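Local coordinates for protein beta-lactamase OXA-2 (Salmonella typhimurium, PDB 1K38) that hydrolyses the beta-lactam ring of penicillins, oxacillin among them, as a class D serine beta-lactamase that confers antibiotic resistance, at residues Arg93-Arg97 against Asn98-Trp102; Trp202-Pro206 against Thr207-Phe211. One frame throughout, in Å; residues are numbered along the deposited sequence. Where two conformers were deposited one is given.

Contact 1 (93-102) is a helix end at the active site; contact 2 (202-211) is the tight turn of a beta hairpin in the central sheet. They follow one another along the chain and do not touch: their centres lie 25 Å apart and their nearest atoms about 11 Å. The side chain of Ser99 is about 4 Å from that of Ser51, the predicted acyl-ester serine, and about 3 Å from that of Lys189 in the probable substrate site, whereas that of Trp202 stays about 9 Å from that of Lys189. Both contacts border the second subunit: Arg93 of contact 1 makes a weak, long ion pair with Glu204 of that other chain.

Contact 1: Arg93-Arg97 against Asn98-Trp102; sequences RSAMR and NSTVW. With FMT (formic acid), chain C.
Asn98 and Ser94 meet where the helix 92-97 stops in a Schellman motif, with Ser99, at positive phi, turning the chain off the axis. The tight part is backbone. Thr100 N donates to Ala95 O (2.9 Å), in the carbonyl plane and on a lone pair, the six-to-one bond of the motif; its partner, from Ser99 N to Met96 O, is weak at 3.3 Å. Ser94 O is gripped twice by one residue: Asn98 N reaches it at 2.9 Å from one face of the carbonyl plane, and Asn98 ND2, also at 2.9 Å, from the other. The side-chain bond is the more bent, 135° at the hydrogen, and Ser94 O lies 28° out of the amide plane. With CG beside its own backbone N (chi1 -62°), Asn98 folds back along the helix end and brings the amide to that carbonyl. On the buried side the methyl of Ala95 packs against Thr100 CB at 4.1 Å, while Thr100 OG1 turns to Gln90 and Thr100 CG2 lies over one face of the Trp102 ring, toward its rim. The looser side is that of Arg97, whose extended chain leads away from the turn; its guanidinium has Arg93 CD over its centre, and the side chain packs on Arg182 of the second subunit. Ser99, the serine of the class D SXV motif (here Ser99-Thr100-Val101), has its side chain beside Ser51 and Lys189. Lys189 NZ is hydrogen-bonded to Ser99 OG, which lies a doubtfully short 2.4 Å from O2 of a formic acid, probably from the crystallisation liquor.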
loop_
_atom_site.group_PDB
_atom_site.type_symbol
_atom_site.label_atom_id
_atom_site.label_comp_id
_atom_site.label_asym_id
_atom_site.label_seq_id
_atom_site.Cartn_x
_atom_site.Cartn_y
_atom_site.Cartn_z
ATOM N N ARG A 93 -3.782 -4.725 10.638
ATOM C CA ARG A 93 -2.411 -4.498 10.201
ATOM C C ARG A 93 -1.382 -4.984 11.210
ATOM O O ARG A 93 -0.374 -5.575 10.829
ATOM C CB ARG A 93 -2.175 -3.020 9.878
ATOM C CG ARG A 93 -0.952 -2.795 8.983
ATOM C CD ARG A 93 -0.822 -1.336 8.561
ATOM N NE ARG A 93 -1.954 -0.872 7.763
ATOM C CZ ARG A 93 -2.058 -1.015 6.444
ATOM N NH1 ARG A 93 -1.093 -1.613 5.757
ATOM N NH2 ARG A 93 -3.133 -0.558 5.809
ATOM N N SER A 94 -1.625 -4.748 12.496
ATOM C CA SER A 94 -0.671 -5.204 13.497
ATOM C C SER A 94 -0.698 -6.725 13.569
ATOM O O SER A 94 0.339 -7.357 13.745
ATOM C CB SER A 94 -0.982 -4.606 14.876
ATOM O OG SER A 94 -2.233 -5.041 15.374
ATOM N N ALA A 95 -1.884 -7.311 13.413
ATOM C CA ALA A 95 -2.023 -8.761 13.470
ATOM C C ALA A 95 -1.267 -9.430 12.327
ATOM O O ALA A 95 -0.648 -10.476 12.513
ATOM C CB ALA A 95 -3.503 -9.155 13.429
ATOM N N MET A 96 -1.327 -8.803 11.158
ATOM C CA MET A 96 -0.664 -9.300 9.960
ATOM C C MET A 96 0.847 -9.148 10.090
ATOM O O MET A 96 1.604 -10.099 9.883
ATOM C CB MET A 96 -1.148 -8.506 8.743
ATOM C CG MET A 96 -0.693 -9.052 7.403
ATOM S SD MET A 96 -1.671 -10.475 6.903
ATOM C CE MET A 96 -3.043 -9.672 6.077
ATOM N N ARG A 97 1.269 -7.940 10.442
ATOM C CA ARG A 97 2.682 -7.596 10.587
ATOM C C ARG A 97 3.385 -8.428 11.652
ATOM O O ARG A 97 4.557 -8.787 11.499
ATOM C CB ARG A 97 2.831 -6.114 10.941
ATOM C CG ARG A 97 2.611 -5.153 9.778
ATOM C CD ARG A 97 2.684 -3.703 10.239
ATOM N NE ARG A 97 2.722 -2.763 9.117
ATOM C CZ ARG A 97 2.595 -1.444 9.245
ATOM N NH1 ARG A 97 2.413 -0.905 10.446
ATOM N NH2 ARG A 97 2.667 -0.659 8.174
ATOM N N ASN A 98 2.669 -8.736 12.729
ATOM C CA ASN A 98 3.246 -9.498 13.835
ATOM C C ASN A 98 2.836 -10.963 13.898
ATOM O O ASN A 98 3.189 -11.658 14.853
ATOM C CB ASN A 98 2.881 -8.829 15.164
ATOM C CG ASN A 98 3.439 -7.430 15.283
ATOM O OD1 ASN A 98 4.651 -7.240 15.369
ATOM N ND2 ASN A 98 2.557 -6.438 15.288
ATOM N N SER A 99 2.102 -11.436 12.895
ATOM C CA SER A 99 1.636 -12.823 12.871
ATOM C C SER A 99 0.956 -13.150 14.198
ATOM O O SER A 99 1.230 -14.179 14.821
ATOM C CB SER A 99 2.806 -13.781 12.639
ATOM O OG SER A 99 3.338 -13.618 11.338
ATOM N N THR A 100 0.060 -12.263 14.619
ATOM C CA THR A 100 -0.662 -12.437 15.873
ATOM C C THR A 100 -1.738 -13.492 15.694
ATOM O O THR A 100 -2.885 -13.201 15.350
ATOM C CB THR A 100 -1.285 -11.111 16.326
ATOM O OG1 THR A 100 -0.277 -10.092 16.320
ATOM C CG2 THR A 100 -1.846 -11.244 17.732
ATOM N N VAL A 101 -1.348 -14.736 15.942
ATOM C CA VAL A 101 -2.238 -15.870 15.782
ATOM C C VAL A 101 -3.553 -15.816 16.557
ATOM O O VAL A 101 -4.596 -16.191 16.013
ATOM C CB VAL A 101 -1.508 -17.186 16.137
ATOM C CG1 VAL A 101 -2.416 -18.379 15.866
ATOM C CG2 VAL A 101 -0.214 -17.297 15.330
ATOM N N TRP A 102 -3.533 -15.349 17.805
ATOM C CA TRP A 102 -4.776 -15.334 18.570
ATOM C C TRP A 102 -5.905 -14.539 17.928
ATOM O O TRP A 102 -7.074 -14.859 18.125
ATOM C CB TRP A 102 -4.557 -14.874 20.023
ATOM C CG TRP A 102 -4.105 -13.456 20.247
ATOM C CD1 TRP A 102 -2.830 -13.033 20.491
ATOM C CD2 TRP A 102 -4.938 -12.292 20.345
ATOM N NE1 TRP A 102 -2.817 -11.681 20.747
ATOM C CE2 TRP A 102 -4.098 -11.202 20.664
ATOM C CE3 TRP A 102 -6.314 -12.065 20.200
ATOM C CZ2 TRP A 102 -4.589 -9.902 20.842
ATOM C CZ3 TRP A 102 -6.802 -10.768 20.378
ATOM C CH2 TRP A 102 -5.939 -9.707 20.695
HETATM C C FMT C . 6.151 -16.053 11.359
HETATM O O1 FMT C . 7.656 -15.916 11.401
HETATM O O2 FMT C . 5.470 -14.729 10.957
#

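Contact 2: Trp202-Pro206 against Thr207-Phe211; sequences WVEWP and TGSVF
Val203 and Val210 form the central hydrogen-bonded pair of a two-residue beta hairpin, closed by a type I turn from Trp205 to Gly208. Backbone bonds come first: Val203 N to Val210 O (3.0 Å) and Val210 N to Val203 O (2.9 Å), then Trp205 N to Gly208 O and Gly208 N to Trp205 O at the turn. The last is the most skewed, its donor standing 64° out of the carbonyl plane. Gly208 ends the turn at positive phi with an extended psi, backbone angles open to glycine. CA-H...O contacts add to these bonds, from Trp202 CA to Val210 O beyond the valine pair and from Ser209 CA to Val203 O between the two pairs. Apolar packing differs on the two faces. Val203 CG1 lies beside Val210 CB at 3.6 Å, on the face shared with Trp205, whose ring is stacked with Trp184. On the other face Phe211 lies alongside Trp202, its CE2 set over the indole toward the rim and 3.6 Å from Trp202 CE3; the two ring planes are inclined at 49°. Tyr158 of helix 147-158 meets both rings edge-to-face, and Ser209 OG packs against Glu204 CG at 3.5 Å. The polar contact is that of Glu204. Its chain, extended beyond CG, runs along the indole edge, and OE2 accepts a hydrogen bond from Trp202 NE1, in the ring plane and on the anti lone pair, 2.9 Å long and almost straight at 176°. Because Glu204 OE2 also forms a salt bridge with Arg187, the buried carboxylate is probably kept ionised, and the indole N-H bond to it fixes the rotation of Trp202 beneath helix 147-158.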
loop_
_atom_site.group_PDB
_atom_site.type_symbol
_atom_site.label_atom_id
_atom_site.label_comp_id
_atom_site.label_asym_id
_atom_site.label_seq_id
_atom_site.Cartn_x
_atom_site.Cartn_y
_atom_site.Cartn_z
ATOM N N TRP A 202 5.437 -10.512 -3.280
ATOM C CA TRP A 202 5.909 -10.010 -4.562
ATOM C C TRP A 202 6.369 -8.572 -4.445
ATOM O O TRP A 202 6.079 -7.885 -3.462
ATOM C CB TRP A 202 4.806 -10.118 -5.638
ATOM C CG TRP A 202 3.615 -9.184 -5.476
ATOM C CD1 TRP A 202 3.535 -7.870 -5.863
ATOM C CD2 TRP A 202 2.322 -9.522 -4.948
ATOM N NE1 TRP A 202 2.273 -7.376 -5.615
ATOM C CE2 TRP A 202 1.509 -8.366 -5.055
ATOM C CE3 TRP A 202 1.771 -10.687 -4.401
ATOM C CZ2 TRP A 202 0.172 -8.346 -4.631
ATOM C CZ3 TRP A 202 0.434 -10.665 -3.979
ATOM C CH2 TRP A 202 -0.342 -9.502 -4.099
ATOM N N VAL A 203 7.139 -8.139 -5.434
ATOM C CA VAL A 203 7.595 -6.763 -5.476
ATOM C C VAL A 203 7.079 -6.210 -6.800
ATOM O O VAL A 203 7.299 -6.798 -7.864
ATOM C CB VAL A 203 9.138 -6.658 -5.407
ATOM C CG1 VAL A 203 9.772 -7.425 -6.546
ATOM C CG2 VAL A 203 9.549 -5.192 -5.429
ATOM N N GLU A 204 6.364 -5.091 -6.729
ATOM C CA GLU A 204 5.802 -4.476 -7.927
ATOM C C GLU A 204 6.677 -3.363 -8.452
ATOM O O GLU A 204 7.148 -2.516 -7.689
ATOM C CB GLU A 204 4.427 -3.868 -7.644
ATOM C CG GLU A 204 3.546 -4.672 -6.747
ATOM C CD GLU A 204 2.195 -4.021 -6.526
ATOM O OE1 GLU A 204 2.069 -2.792 -6.724
ATOM O OE2 GLU A 204 1.260 -4.738 -6.134
ATOM N N TRP A 205 6.862 -3.364 -9.767
ATOM C CA TRP A 205 7.639 -2.346 -10.456
ATOM C C TRP A 205 6.757 -1.782 -11.565
ATOM O O TRP A 205 5.715 -2.348 -11.886
ATOM C CB TRP A 205 8.908 -2.952 -11.060
ATOM C CG TRP A 205 9.906 -3.353 -10.029
ATOM C CD1 TRP A 205 10.011 -4.569 -9.414
ATOM C CD2 TRP A 205 10.916 -2.522 -9.451
ATOM N NE1 TRP A 205 11.026 -4.545 -8.488
ATOM C CE2 TRP A 205 11.598 -3.301 -8.489
ATOM C CE3 TRP A 205 11.312 -1.192 -9.650
ATOM C CZ2 TRP A 205 12.656 -2.794 -7.726
ATOM C CZ3 TRP A 205 12.360 -0.688 -8.893
ATOM C CH2 TRP A 205 13.021 -1.490 -7.940
ATOM N N PRO A 206 7.159 -0.655 -12.162
ATOM C CA PRO A 206 6.361 -0.058 -13.234
ATOM C C PRO A 206 6.067 -0.994 -14.412
ATOM O O PRO A 206 5.013 -0.896 -15.032
ATOM C CB PRO A 206 7.201 1.144 -13.650
ATOM C CG PRO A 206 7.831 1.564 -12.361
ATOM C CD PRO A 206 8.271 0.235 -11.778
ATOM N N THR A 207 6.991 -1.904 -14.709
ATOM C CA THR A 207 6.820 -2.823 -15.834
ATOM C C THR A 207 6.189 -4.167 -15.479
ATOM O O THR A 207 5.913 -4.979 -16.362
ATOM C CB THR A 207 8.168 -3.096 -16.538
ATOM O OG1 THR A 207 9.087 -3.688 -15.613
ATOM C CG2 THR A 207 8.762 -1.800 -17.070
ATOM N N GLY A 208 5.954 -4.402 -14.194
ATOM C CA GLY A 208 5.363 -5.664 -13.785
ATOM C C GLY A 208 5.785 -6.082 -12.391
ATOM O O GLY A 208 6.623 -5.434 -11.764
ATOM N N SER A 209 5.210 -7.178 -11.912
ATOM C CA SER A 209 5.522 -7.672 -10.580
ATOM C C SER A 209 6.349 -8.945 -10.587
ATOM O O SER A 209 6.258 -9.769 -11.502
ATOM C CB SER A 209 4.231 -7.900 -9.800
ATOM O OG SER A 209 3.566 -6.666 -9.600
ATOM N N VAL A 210 7.159 -9.094 -9.547
ATOM C CA VAL A 210 8.006 -10.270 -9.402
ATOM C C VAL A 210 7.534 -11.024 -8.163
ATOM O O VAL A 210 7.703 -10.552 -7.041
ATOM C CB VAL A 210 9.486 -9.865 -9.231
ATOM C CG1 VAL A 210 10.367 -11.107 -9.168
ATOM C CG2 VAL A 210 9.913 -8.967 -10.386
ATOM N N PHE A 211 6.931 -12.190 -8.374
ATOM C CA PHE A 211 6.420 -12.992 -7.265
ATOM C C PHE A 211 7.461 -13.957 -6.733
ATOM O O PHE A 211 8.309 -14.435 -7.480
ATOM C CB PHE A 211 5.200 -13.798 -7.710
ATOM C CG PHE A 211 4.074 -12.955 -8.207
ATOM C CD1 PHE A 211 4.071 -12.469 -9.511
ATOM C CD2 PHE A 211 3.030 -12.609 -7.358
ATOM C CE1 PHE A 211 3.042 -11.645 -9.963
ATOM C CE2 PHE A 211 1.998 -11.788 -7.796
ATOM C CZ PHE A 211 2.005 -11.303 -9.105
#